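Local coordinates for hypothetical protein (Nostoc punctiforme, PDB 2O62) that is of unknown function but consists of two antiparallel beta-sheet units of the calycin clan, the second closed into a barrel, at residues 132-137 and 215-220. Sequence-based numbering, arbitrary orientation.
Sequences VAERPL and LPDGAS
R135 and D217 approach to 4.1 Å between CA atoms where the linker 132-137, between the two calycin-like sheets, passes segment 215-220, whose first four residues turn between barrel strands 210-214 and 219-224. The turn is closed by backbone hydrogen bonds from L215 N to A219 O and from A219 N to P216 O. Between the segments, G218 N donates to P136 O at 3.0 Å, a bent bond (131°). The D217 carboxylate reaches back to the linker: CG lies anti to the backbone N (chi1 -166°), and R135 N meets OD1 at 2.8 Å, nearly straight at 171°. R135 CB packs 3.5 Å from D217 C, while R135 NH1 bonds back to A133 O and NE to I241 O. E134 OE1 stands 3.6 Å from D217 OD1, two like charges probably eased by salt bridges from E134 OE2 to R124 and D217 OD2 to R103. A water joins E134 OE2, R135 O and D217 N. L137 CD1 rests 3.5 Å from L215 C. An alanine in place of D217 would probably leave R135 N without its acceptor and R103 without its carboxylate mate. Paired charges and backbone bonds thus tie the linker to both sheets.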
loop_
_atom_site.group_PDB
_atom_site.type_symbol
_atom_site.label_atom_id
_atom_site.label_comp_id
_atom_site.label_asym_id
_atom_site.label_seq_id
_atom_site.Cartn_x
_atom_site.Cartn_y
_atom_site.Cartn_z
ATOM N N VAL A 132 8.686 -15.516 10.749
ATOM C CA VAL A 132 7.790 -15.194 9.632
ATOM C C VAL A 132 6.763 -14.137 10.054
ATOM O O VAL A 132 6.448 -13.222 9.294
ATOM C CB VAL A 132 7.095 -16.480 9.111
ATOM C CG1 VAL A 132 6.047 -16.157 8.050
ATOM C CG2 VAL A 132 8.121 -17.392 8.534
ATOM N N ALA A 133 6.293 -14.265 11.292
ATOM C CA ALA A 133 5.510 -13.246 11.944
ATOM C C ALA A 133 4.336 -12.871 11.064
ATOM O O ALA A 133 4.061 -11.696 10.826
ATOM C CB ALA A 133 6.368 -12.035 12.240
ATOM N N GLU A 134 3.654 -13.887 10.555
ATOM C CA GLU A 134 2.453 -13.671 9.787
ATOM C C GLU A 134 1.293 -13.151 10.669
ATOM O O GLU A 134 0.969 -13.707 11.718
ATOM C CB GLU A 134 2.058 -14.965 9.096
ATOM C CG GLU A 134 0.839 -14.863 8.197
ATOM C CD GLU A 134 1.126 -14.240 6.827
ATOM O OE1 GLU A 134 2.293 -13.858 6.519
ATOM O OE2 GLU A 134 0.138 -14.142 6.061
ATOM N N ARG A 135 0.690 -12.050 10.251
ATOM C CA ARG A 135 -0.513 -11.561 10.946
ATOM C C ARG A 135 -1.720 -12.343 10.434
ATOM O O ARG A 135 -1.673 -12.894 9.339
ATOM C CB ARG A 135 -0.746 -10.084 10.681
ATOM C CG ARG A 135 0.068 -9.116 11.564
ATOM C CD ARG A 135 1.576 -9.187 11.311
ATOM N NE ARG A 135 2.210 -8.193 12.191
ATOM C CZ ARG A 135 3.505 -8.119 12.481
ATOM N NH1 ARG A 135 4.380 -8.998 12.002
ATOM N NH2 ARG A 135 3.914 -7.162 13.303
ATOM N N PRO A 136 -2.820 -12.361 11.207
ATOM C CA PRO A 136 -4.080 -13.020 10.807
ATOM C C PRO A 136 -4.692 -12.453 9.527
ATOM O O PRO A 136 -4.521 -11.276 9.249
ATOM C CB PRO A 136 -5.012 -12.645 11.950
ATOM C CG PRO A 136 -4.114 -12.488 13.144
ATOM C CD PRO A 136 -2.901 -11.829 12.575
ATOM N N LEU A 137 -5.456 -13.264 8.809
ATOM C CA LEU A 137 -6.308 -12.769 7.757
ATOM C C LEU A 137 -7.140 -11.609 8.317
ATOM O O LEU A 137 -7.787 -11.769 9.351
ATOM C CB LEU A 137 -7.282 -13.872 7.334
ATOM C CG LEU A 137 -8.408 -13.434 6.384
ATOM C CD1 LEU A 137 -7.845 -13.136 5.021
ATOM C CD2 LEU A 137 -9.483 -14.567 6.313
ATOM N N LEU A 215 -7.404 -8.893 3.223
ATOM C CA LEU A 215 -6.448 -9.884 2.797
ATOM C C LEU A 215 -5.687 -10.541 3.931
ATOM O O LEU A 215 -5.826 -10.165 5.124
ATOM C CB LEU A 215 -5.444 -9.193 1.856
ATOM C CG LEU A 215 -5.987 -8.721 0.496
ATOM C CD1 LEU A 215 -5.046 -7.677 -0.125
ATOM C CD2 LEU A 215 -6.230 -9.917 -0.433
ATOM N N PRO A 216 -4.868 -11.554 3.584
ATOM C CA PRO A 216 -3.956 -12.081 4.576
ATOM C C PRO A 216 -2.957 -11.055 5.190
ATOM O O PRO A 216 -2.687 -9.951 4.639
ATOM C CB PRO A 216 -3.175 -13.143 3.794
ATOM C CG PRO A 216 -4.070 -13.539 2.673
ATOM C CD PRO A 216 -4.772 -12.298 2.297
ATOM N N ASP A 217 -2.404 -11.459 6.327
ATOM C CA ASP A 217 -1.326 -10.719 6.989
ATOM C C ASP A 217 -1.752 -9.311 7.416
ATOM O O ASP A 217 -0.948 -8.371 7.392
ATOM C CB ASP A 217 -0.114 -10.636 6.070
ATOM C CG ASP A 217 1.167 -10.176 6.809
ATOM O OD1 ASP A 217 1.440 -10.642 7.957
ATOM O OD2 ASP A 217 1.903 -9.308 6.274
ATOM N N GLY A 218 -3.036 -9.184 7.739
ATOM C CA GLY A 218 -3.651 -7.920 8.196
ATOM C C GLY A 218 -3.693 -6.839 7.127
ATOM O O GLY A 218 -3.927 -5.664 7.420
ATOM N N ALA A 219 -3.558 -7.253 5.853
ATOM C CA ALA A 219 -3.535 -6.338 4.718
ATOM C C ALA A 219 -4.915 -5.992 4.171
ATOM O O ALA A 219 -5.855 -6.797 4.213
ATOM C CB ALA A 219 -2.700 -6.907 3.621
ATOM N N SER A 220 -5.040 -4.790 3.638
ATOM C CA SER A 220 -6.210 -4.406 2.904
ATOM C C SER A 220 -5.801 -3.655 1.649
ATOM O O SER A 220 -4.724 -3.035 1.593
ATOM C CB SER A 220 -7.169 -3.569 3.771
ATOM O OG SER A 220 -6.548 -2.420 4.275
HETATM O O HOH W 1 -2.413 -14.294 7.192
#